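Local structure of peptide ABC transporter permease (Staphylococcus hominis, 6EXS) at residues L341-L344 and L345-V349; Q445-N448 and G449-K453; V452-I455 and K456-Q460; V470-V473 and I474-I478. The protein probably carries peptides across the membrane as a POT-family transporter of the major facilitator superfamily, and binds a thioalcohol-conjugated dipeptide, a precursor of body malodour. All blocks are in the same frame, centred on the assembly; numbering follows the deposited sequence.

Following the chain from its N-terminal end, contact 1 (341-349) comes first, two consecutive turns of helix 338-357 at the ligand pocket. Contact 2 (445-453) covers the end of helix 430-451 and the 3-10 turn that follows it, its centre about 29 Å from that of contact 1. Contact 3 (452-460) shares Val452 and Lys453 with it and closes the turn through helix 455-458 into helix 460-479. Contact 4 (470-478) lies further along that helix, its centre about 22 Å from that of contact 3. All four are local and follow in series, with overlap between contacts 2 and 3 alone; none nests or crosses. Contacts 2 to 4 thus trace two successive long helices and their connection.

Contact 1. Residues L341-L344 and L345-V349; sequences LFIL and LFAPV
Phe346 lies beside Phe342 one turn earlier in helix 338-357, both side chains pointing the same way. With CG of Phe346 anti to its own carbonyl carbon (chi1 -54°), the ring is carried back along the helix. From the root outward, CB lies 3.5 Å from Phe342 O, CG a little farther from it, and CD2 slightly nearer at 3.4 Å, while also meeting Phe342 CD2. CE2, further out, makes the closest ring contact, 3.5 Å from Phe342 CD2, and also borders Phe342 CE2. The planes meet at 43° with centroids 5.5 Å apart, an oblique pair that is neither stacked nor T-shaped. Leu345 CB sits over one face of the Phe346 ring, toward its rim. Beneath the rings, Phe346 N donates to Phe342 O at 2.9 Å, so this carbonyl takes an amide bond while the following benzyl group lies against it.

Leu345 passes slantwise over Leu341, its CD1 3.9 Å from Leu341 CG. Ala347 CB meets Ile343 CG2 more loosely, at 4.1 Å. Pro348 has no N-H to return to Leu344 O; its CD lies 3.7 Å from that oxygen, and the regular bonding lapses at a kink. Phe342 and Ile343 pack on helix 396-418, Leu341 and Leu344 on helix 147-174, and Ile343 also approaches the bound peptide conjugate.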
loop_
_atom_site.group_PDB
_atom_site.type_symbol
_atom_site.label_atom_id
_atom_site.label_comp_id
_atom_site.label_asym_id
_atom_site.label_seq_id
_atom_site.Cartn_x
_atom_site.Cartn_y
_atom_site.Cartn_z
ATOM N N LEU A 341 6.044 4.482 12.897
ATOM C CA LEU A 341 6.981 4.896 13.953
ATOM C C LEU A 341 8.138 3.894 14.085
ATOM O O LEU A 341 9.302 4.311 14.118
ATOM C CB LEU A 341 6.280 5.078 15.312
ATOM C CG LEU A 341 7.190 5.415 16.515
ATOM C CD1 LEU A 341 7.784 6.809 16.392
ATOM C CD2 LEU A 341 6.448 5.271 17.824
ATOM N N PHE A 342 7.824 2.585 14.138
ATOM C CA PHE A 342 8.834 1.525 14.256
ATOM C C PHE A 342 9.712 1.404 13.015
ATOM O O PHE A 342 10.896 1.098 13.149
ATOM C CB PHE A 342 8.198 0.188 14.644
ATOM C CG PHE A 342 7.988 0.076 16.136
ATOM C CD1 PHE A 342 6.975 0.792 16.770
ATOM C CD2 PHE A 342 8.822 -0.719 16.913
ATOM C CE1 PHE A 342 6.809 0.723 18.155
ATOM C CE2 PHE A 342 8.645 -0.799 18.301
ATOM C CZ PHE A 342 7.642 -0.076 18.912
ATOM N N ILE A 343 9.151 1.685 11.816
ATOM C CA ILE A 343 9.917 1.697 10.570
ATOM C C ILE A 343 10.921 2.848 10.674
ATOM O O ILE A 343 12.106 2.618 10.492
ATOM C CB ILE A 343 9.016 1.778 9.303
ATOM C CG1 ILE A 343 8.210 0.470 9.116
ATOM C CG2 ILE A 343 9.864 2.071 8.044
ATOM C CD1 ILE A 343 7.105 0.547 8.129
ATOM N N LEU A 344 10.457 4.056 11.040
ATOM C CA LEU A 344 11.311 5.235 11.202
ATOM C C LEU A 344 12.438 5.035 12.212
ATOM O O LEU A 344 13.574 5.413 11.934
ATOM C CB LEU A 344 10.485 6.495 11.545
ATOM C CG LEU A 344 9.711 7.146 10.395
ATOM C CD1 LEU A 344 8.586 7.991 10.927
ATOM C CD2 LEU A 344 10.604 7.986 9.515
ATOM N N LEU A 345 12.143 4.412 13.356
ATOM C CA LEU A 345 13.154 4.196 14.396
ATOM C C LEU A 345 14.107 3.045 14.122
ATOM O O LEU A 345 15.287 3.160 14.454
ATOM C CB LEU A 345 12.511 3.966 15.786
ATOM C CG LEU A 345 11.579 5.027 16.370
ATOM C CD1 LEU A 345 10.817 4.464 17.552
ATOM C CD2 LEU A 345 12.330 6.290 16.750
ATOM N N PHE A 346 13.606 1.922 13.577
ATOM C CA PHE A 346 14.443 0.735 13.450
ATOM C C PHE A 346 14.814 0.288 12.019
ATOM O O PHE A 346 15.632 -0.629 11.915
ATOM C CB PHE A 346 13.813 -0.420 14.243
ATOM C CG PHE A 346 13.539 -0.030 15.682
ATOM C CD1 PHE A 346 14.586 0.195 16.574
ATOM C CD2 PHE A 346 12.239 0.163 16.133
ATOM C CE1 PHE A 346 14.333 0.586 17.896
ATOM C CE2 PHE A 346 11.987 0.555 17.458
ATOM C CZ PHE A 346 13.034 0.753 18.331
ATOM N N ALA A 347 14.324 0.955 10.933
ATOM C CA ALA A 347 14.752 0.615 9.559
ATOM C C ALA A 347 16.249 0.946 9.340
ATOM O O ALA A 347 16.934 0.090 8.771
ATOM C CB ALA A 347 13.894 1.303 8.509
ATOM N N PRO A 348 16.803 2.108 9.819
ATOM C CA PRO A 348 18.254 2.344 9.652
ATOM C C PRO A 348 19.119 1.372 10.473
ATOM O O PRO A 348 20.210 1.015 10.039
ATOM C CB PRO A 348 18.432 3.788 10.135
ATOM C CG PRO A 348 17.312 4.009 11.096
ATOM C CD PRO A 348 16.164 3.248 10.522
ATOM N N VAL A 349 18.600 0.935 11.646
ATOM C CA VAL A 349 19.203 -0.009 12.595
ATOM C C VAL A 349 19.406 -1.396 11.929
ATOM O O VAL A 349 20.543 -1.873 11.875
ATOM C CB VAL A 349 18.363 -0.073 13.906
ATOM C CG1 VAL A 349 18.809 -1.213 14.820
ATOM C CG2 VAL A 349 18.406 1.260 14.650
#

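Contact 2. Residues Q445-N448 and G449-K453; sequences QAIN and GTLVK
Gly449 starts the turn by sending its N to Gln445 O, an ordinary helical bond of 3.2 Å, while its own O accepts from Ser61 OG on helix 56-72. Thr450 follows with a bond to the third residue back: its N reaches Ile447 O at 3.1 Å from above the carbonyl plane. Its hydroxyl, beside the backbone N (chi1 -55°), turns back to a water that accepts from OG1 at 2.7 Å and donates to Ala446 O, bridging one turn. Leu451 N also takes Ile447 O, at 2.8 Å and in the carbonyl plane, so this oxygen receives two amides. The leucine side chain leans across Asn448, with CD2 3.7 Å from Asn448 OD1. That oxygen is held by Ser300 and Gln304, and Asn448 ND2 reaches Gln445 OE1 in a weak but straight bond of 3.3 Å, which together should fix the amide's rotation. Val452 N bonds to Asn448 O, and both its methyls pack against the same oxygen, CG1 at 3.2 Å. Lys453 N then returns to Thr450 O at 3.1 Å, as the helix gives way to a 3-10 turn. Its ammonium forms a salt bridge with Asp250 of helix 249-273, on which Ile447 and Thr450 also pack, whereas Gln445, Ala446, Asn448 and Val452 lean on helix 56-72.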
loop_
_atom_site.group_PDB
_atom_site.type_symbol
_atom_site.label_atom_id
_atom_site.label_comp_id
_atom_site.label_asym_id
_atom_site.label_seq_id
_atom_site.Cartn_x
_atom_site.Cartn_y
_atom_site.Cartn_z
ATOM N N GLN A 445 -4.421 -7.786 -0.286
ATOM C CA GLN A 445 -5.550 -6.897 -0.011
ATOM C C GLN A 445 -6.836 -7.349 -0.726
ATOM O O GLN A 445 -7.936 -7.168 -0.181
ATOM C CB GLN A 445 -5.195 -5.440 -0.360
ATOM C CG GLN A 445 -4.382 -4.706 0.714
ATOM C CD GLN A 445 -5.239 -4.230 1.873
ATOM O OE1 GLN A 445 -5.825 -5.025 2.625
ATOM N NE2 GLN A 445 -5.285 -2.922 2.080
ATOM N N ALA A 446 -6.687 -7.968 -1.930
ATOM C CA ALA A 446 -7.783 -8.533 -2.737
ATOM C C ALA A 446 -8.390 -9.750 -2.046
ATOM O O ALA A 446 -9.610 -9.892 -2.058
ATOM C CB ALA A 446 -7.287 -8.916 -4.119
ATOM N N ILE A 447 -7.548 -10.623 -1.437
ATOM C CA ILE A 447 -8.001 -11.795 -0.672
ATOM C C ILE A 447 -8.674 -11.287 0.628
ATOM O O ILE A 447 -9.749 -11.774 0.997
ATOM C CB ILE A 447 -6.839 -12.809 -0.376
ATOM C CG1 ILE A 447 -6.009 -13.209 -1.643
ATOM C CG2 ILE A 447 -7.331 -14.047 0.360
ATOM C CD1 ILE A 447 -6.736 -13.697 -2.895
ATOM N N ASN A 448 -8.050 -10.286 1.292
ATOM C CA ASN A 448 -8.552 -9.658 2.523
ATOM C C ASN A 448 -10.011 -9.171 2.444
ATOM O O ASN A 448 -10.739 -9.323 3.423
ATOM C CB ASN A 448 -7.636 -8.529 2.979
ATOM C CG ASN A 448 -6.391 -8.998 3.666
ATOM O OD1 ASN A 448 -6.264 -10.168 4.028
ATOM N ND2 ASN A 448 -5.431 -8.091 3.854
ATOM N N GLY A 449 -10.407 -8.629 1.277
ATOM C CA GLY A 449 -11.744 -8.119 0.989
ATOM C C GLY A 449 -12.847 -9.153 1.127
ATOM O O GLY A 449 -13.995 -8.798 1.416
ATOM N N THR A 450 -12.507 -10.444 0.920
ATOM C CA THR A 450 -13.424 -11.587 1.021
ATOM C C THR A 450 -13.173 -12.344 2.331
ATOM O O THR A 450 -14.126 -12.811 2.957
ATOM C CB THR A 450 -13.281 -12.463 -0.228
ATOM O OG1 THR A 450 -13.492 -11.641 -1.375
ATOM C CG2 THR A 450 -14.266 -13.632 -0.259
ATOM N N LEU A 451 -11.888 -12.444 2.741
ATOM C CA LEU A 451 -11.401 -13.108 3.959
ATOM C C LEU A 451 -12.059 -12.563 5.232
ATOM O O LEU A 451 -12.372 -13.346 6.132
ATOM C CB LEU A 451 -9.870 -12.933 4.043
ATOM C CG LEU A 451 -9.030 -13.989 4.775
ATOM C CD1 LEU A 451 -9.183 -15.381 4.136
ATOM C CD2 LEU A 451 -7.555 -13.595 4.751
ATOM N N VAL A 452 -12.289 -11.224 5.290
ATOM C CA VAL A 452 -12.905 -10.508 6.425
ATOM C C VAL A 452 -14.299 -11.036 6.755
ATOM O O VAL A 452 -14.744 -10.866 7.891
ATOM C CB VAL A 452 -12.905 -8.964 6.290
ATOM C CG1 VAL A 452 -11.497 -8.405 6.425
ATOM C CG2 VAL A 452 -13.571 -8.506 4.992
ATOM N N LYS A 453 -14.960 -11.702 5.772
ATOM C CA LYS A 453 -16.279 -12.334 5.902
ATOM C C LYS A 453 -16.223 -13.621 6.753
ATOM O O LYS A 453 -17.276 -14.146 7.101
ATOM C CB LYS A 453 -16.899 -12.626 4.523
ATOM C CG LYS A 453 -17.200 -11.384 3.695
ATOM C CD LYS A 453 -17.503 -11.728 2.249
ATOM C CE LYS A 453 -18.001 -10.526 1.485
ATOM N NZ LYS A 453 -18.278 -10.855 0.062
HETATM O O HOH W 1 -12.244 -9.388 -2.110
#

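Contact 3. Residues V452-I455 and K456-Q460; sequences VKLI and KPLGQ
Lys453 offers its carbonyl O to the ammonium of Lys456, whose NZ lies 2.9 Å away, in the carbonyl plane and on a lone pair. The Lys456 chain starts from a nearly eclipsed first torsion (chi1 13°), runs extended to CE and bends at the last one (chi4 72°), which folds the nitrogen back over the turn. Pro457 CD also crowds the same Lys453 O, at 3.2 Å. Leu454 comes next: its O accepts from Leu458 N at 2.9 Å, nearly in line with the carbonyl bond. Its side chain runs alongside that of Leu458, CD2 to CD1 3.8 Å, and the pair leans on Tyr463 and Phe466 of helix 460-479. Ile455 ends the first segment. Its O takes Gly459 N at 3.0 Å, with the donor well above the carbonyl plane. Ile455 CG2 packs against the amide end of Gln460, 3.7 Å from both CD and NE2, and CG1 lies 3.8 Å from OE1. Gln460 reaches this position because its chain leaves with CG anti to the backbone N (chi1 -175°) and then bends at the next bond. Gly459 leaves helical angles with positive phi after helix 455-458 and is also the N-cap residue of helix 460-479. The whole is a tight connection in which a single-turn helix links two long helices of the transporter, with Gly459 at the junction between the short helix and helix 460-479.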
loop_
_atom_site.group_PDB
_atom_site.type_symbol
_atom_site.label_atom_id
_atom_site.label_comp_id
_atom_site.label_asym_id
_atom_site.label_seq_id
_atom_site.Cartn_x
_atom_site.Cartn_y
_atom_site.Cartn_z
ATOM N N VAL A 452 -12.289 -11.224 5.290
ATOM C CA VAL A 452 -12.905 -10.508 6.425
ATOM C C VAL A 452 -14.299 -11.036 6.755
ATOM O O VAL A 452 -14.744 -10.866 7.891
ATOM C CB VAL A 452 -12.905 -8.964 6.290
ATOM C CG1 VAL A 452 -11.497 -8.405 6.425
ATOM C CG2 VAL A 452 -13.571 -8.506 4.992
ATOM N N LYS A 453 -14.960 -11.702 5.772
ATOM C CA LYS A 453 -16.279 -12.334 5.902
ATOM C C LYS A 453 -16.223 -13.621 6.753
ATOM O O LYS A 453 -17.276 -14.146 7.101
ATOM C CB LYS A 453 -16.899 -12.626 4.523
ATOM C CG LYS A 453 -17.200 -11.384 3.695
ATOM C CD LYS A 453 -17.503 -11.728 2.249
ATOM C CE LYS A 453 -18.001 -10.526 1.485
ATOM N NZ LYS A 453 -18.278 -10.855 0.062
ATOM N N LEU A 454 -15.014 -14.123 7.095
ATOM C CA LEU A 454 -14.832 -15.323 7.921
ATOM C C LEU A 454 -14.902 -15.051 9.432
ATOM O O LEU A 454 -15.081 -15.997 10.197
ATOM C CB LEU A 454 -13.505 -16.027 7.589
ATOM C CG LEU A 454 -13.500 -16.941 6.381
ATOM C CD1 LEU A 454 -12.102 -17.138 5.881
ATOM C CD2 LEU A 454 -14.137 -18.286 6.702
ATOM N N ILE A 455 -14.753 -13.774 9.854
ATOM C CA ILE A 455 -14.776 -13.322 11.256
ATOM C C ILE A 455 -16.093 -13.702 11.973
ATOM O O ILE A 455 -16.037 -14.193 13.106
ATOM C CB ILE A 455 -14.435 -11.806 11.375
ATOM C CG1 ILE A 455 -12.982 -11.530 10.884
ATOM C CG2 ILE A 455 -14.658 -11.278 12.817
ATOM C CD1 ILE A 455 -12.666 -10.063 10.443
ATOM N N LYS A 456 -17.261 -13.498 11.316
ATOM C CA LYS A 456 -18.564 -13.856 11.891
ATOM C C LYS A 456 -18.742 -15.392 12.015
ATOM O O LYS A 456 -18.943 -15.839 13.150
ATOM C CB LYS A 456 -19.767 -13.182 11.186
ATOM C CG LYS A 456 -19.453 -12.530 9.841
ATOM C CD LYS A 456 -20.682 -12.144 9.026
ATOM C CE LYS A 456 -20.311 -11.773 7.604
ATOM N NZ LYS A 456 -19.911 -12.959 6.794
ATOM N N PRO A 457 -18.611 -16.232 10.944
ATOM C CA PRO A 457 -18.794 -17.683 11.137
ATOM C C PRO A 457 -17.734 -18.386 11.984
ATOM O O PRO A 457 -18.094 -19.311 12.714
ATOM C CB PRO A 457 -18.829 -18.238 9.713
ATOM C CG PRO A 457 -18.085 -17.257 8.908
ATOM C CD PRO A 457 -18.385 -15.925 9.516
ATOM N N LEU A 458 -16.446 -17.972 11.897
ATOM C CA LEU A 458 -15.380 -18.622 12.671
ATOM C C LEU A 458 -15.257 -18.119 14.108
ATOM O O LEU A 458 -14.867 -18.882 14.993
ATOM C CB LEU A 458 -14.002 -18.507 11.981
ATOM C CG LEU A 458 -13.797 -19.162 10.611
ATOM C CD1 LEU A 458 -12.424 -18.812 10.060
ATOM C CD2 LEU A 458 -13.946 -20.685 10.670
ATOM N N GLY A 459 -15.563 -16.846 14.319
ATOM C CA GLY A 459 -15.386 -16.184 15.603
ATOM C C GLY A 459 -14.072 -15.436 15.511
ATOM O O GLY A 459 -13.082 -15.997 15.022
ATOM N N GLN A 460 -14.059 -14.154 15.934
ATOM C CA GLN A 460 -12.905 -13.254 15.853
ATOM C C GLN A 460 -11.590 -13.864 16.389
ATOM O O GLN A 460 -10.562 -13.748 15.715
ATOM C CB GLN A 460 -13.220 -11.900 16.516
ATOM C CG GLN A 460 -12.134 -10.831 16.385
ATOM C CD GLN A 460 -11.900 -10.283 14.998
ATOM O OE1 GLN A 460 -11.177 -10.870 14.183
ATOM N NE2 GLN A 460 -12.418 -9.089 14.735
#

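Contact 4. Residues V470-V473 and I474-I478; sequences VAIV and ITLII
Thr475 folds its hydroxyl back onto the carbonyl one turn earlier: OG1 donates to Ala471 O at 2.7 Å. The amide N of Thr475 reaches the same oxygen at 3.2 Å, and the two donors approach from opposite faces of the carbonyl plane, tilted 31° and 25° from it. Ala471 O is therefore gripped twice, and the buried hydroxyl is satisfied within its own helix. This follows from the chi1 of -56°, which sets OG1 beside the backbone N and leaves CG2 beside the carbonyl carbon. The remaining backbone bonds are regular. Ile474 N donates to Val470 O at 3.2 Å, Leu476 N to Ile472 O, and Ile477 N to Val473 O, against which Ile477 CG1 also rests at 3.2 Å.

Such intrahelical return of a threonine hydroxyl to the carbonyl four residues before is a familiar feature of transmembrane helices, where it lets a polar side chain sit among apolar neighbours. Here it lies in helix 460-479, the last long helix of this major facilitator superfamily chain.

Apolar contacts follow the same spacing. Val470 and Ile474 run alongside each other, CG1 to CD1 3.6 Å, and Ile472 and Leu476 do likewise, CG2 to CD1 3.8 Å. Leu476, Ile477 and Val473 lie on the surface, where they may meet lipid. Ile472 and Thr475 pack on helix 364-389; Ala471, Ile474 and Thr475 touch helix 279-302.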
loop_
_atom_site.group_PDB
_atom_site.type_symbol
_atom_site.label_atom_id
_atom_site.label_comp_id
_atom_site.label_asym_id
_atom_site.label_seq_id
_atom_site.Cartn_x
_atom_site.Cartn_y
_atom_site.Cartn_z
ATOM N N VAL A 470 -2.044 -20.850 9.558
ATOM C CA VAL A 470 -1.945 -21.043 8.104
ATOM C C VAL A 470 -0.659 -20.345 7.593
ATOM O O VAL A 470 0.131 -20.970 6.890
ATOM C CB VAL A 470 -3.252 -20.615 7.360
ATOM C CG1 VAL A 470 -3.014 -20.348 5.875
ATOM C CG2 VAL A 470 -4.357 -21.654 7.543
ATOM N N ALA A 471 -0.413 -19.095 8.029
ATOM C CA ALA A 471 0.785 -18.321 7.690
ATOM C C ALA A 471 2.066 -19.064 8.097
ATOM O O ALA A 471 2.955 -19.215 7.265
ATOM C CB ALA A 471 0.737 -16.963 8.374
ATOM N N ILE A 472 2.126 -19.566 9.358
ATOM C CA ILE A 472 3.264 -20.294 9.943
ATOM C C ILE A 472 3.513 -21.663 9.251
ATOM O O ILE A 472 4.667 -21.957 8.942
ATOM C CB ILE A 472 3.135 -20.403 11.501
ATOM C CG1 ILE A 472 3.229 -18.993 12.157
ATOM C CG2 ILE A 472 4.186 -21.363 12.111
ATOM C CD1 ILE A 472 2.657 -18.866 13.566
ATOM N N VAL A 473 2.464 -22.472 8.980
ATOM C CA VAL A 473 2.641 -23.786 8.342
ATOM C C VAL A 473 3.194 -23.651 6.905
ATOM O O VAL A 473 4.176 -24.330 6.595
ATOM C CB VAL A 473 1.420 -24.760 8.420
ATOM C CG1 VAL A 473 1.131 -25.174 9.861
ATOM C CG2 VAL A 473 0.166 -24.197 7.754
ATOM N N ILE A 474 2.618 -22.749 6.060
ATOM C CA ILE A 474 3.075 -22.516 4.673
ATOM C C ILE A 474 4.528 -22.011 4.667
ATOM O O ILE A 474 5.331 -22.431 3.822
ATOM C CB ILE A 474 2.120 -21.594 3.859
ATOM C CG1 ILE A 474 0.671 -22.114 3.882
ATOM C CG2 ILE A 474 2.610 -21.424 2.404
ATOM C CD1 ILE A 474 -0.355 -21.090 3.491
ATOM N N THR A 475 4.865 -21.142 5.634
ATOM C CA THR A 475 6.217 -20.616 5.790
ATOM C C THR A 475 7.186 -21.730 6.168
ATOM O O THR A 475 8.252 -21.800 5.570
ATOM C CB THR A 475 6.252 -19.420 6.746
ATOM O OG1 THR A 475 5.336 -18.440 6.265
ATOM C CG2 THR A 475 7.631 -18.800 6.847
ATOM N N LEU A 476 6.810 -22.611 7.117
ATOM C CA LEU A 476 7.662 -23.733 7.516
ATOM C C LEU A 476 7.876 -24.739 6.374
ATOM O O LEU A 476 8.974 -25.294 6.262
ATOM C CB LEU A 476 7.152 -24.433 8.784
ATOM C CG LEU A 476 7.294 -23.668 10.100
ATOM C CD1 LEU A 476 6.464 -24.319 11.187
ATOM C CD2 LEU A 476 8.752 -23.560 10.540
ATOM N N ILE A 477 6.850 -24.936 5.507
ATOM C CA ILE A 477 6.925 -25.840 4.349
ATOM C C ILE A 477 7.880 -25.255 3.283
ATOM O O ILE A 477 8.714 -25.992 2.759
ATOM C CB ILE A 477 5.515 -26.237 3.800
ATOM C CG1 ILE A 477 4.696 -26.996 4.871
ATOM C CG2 ILE A 477 5.622 -27.085 2.519
ATOM C CD1 ILE A 477 3.201 -26.866 4.744
ATOM N N ILE A 478 7.795 -23.935 3.011
ATOM C CA ILE A 478 8.663 -23.245 2.046
ATOM C C ILE A 478 10.111 -23.139 2.576
ATOM O O ILE A 478 11.047 -23.415 1.818
ATOM C CB ILE A 478 8.046 -21.874 1.612
ATOM C CG1 ILE A 478 6.784 -22.095 0.749
ATOM C CG2 ILE A 478 9.065 -20.964 0.886
ATOM C CD1 ILE A 478 5.852 -20.891 0.579
#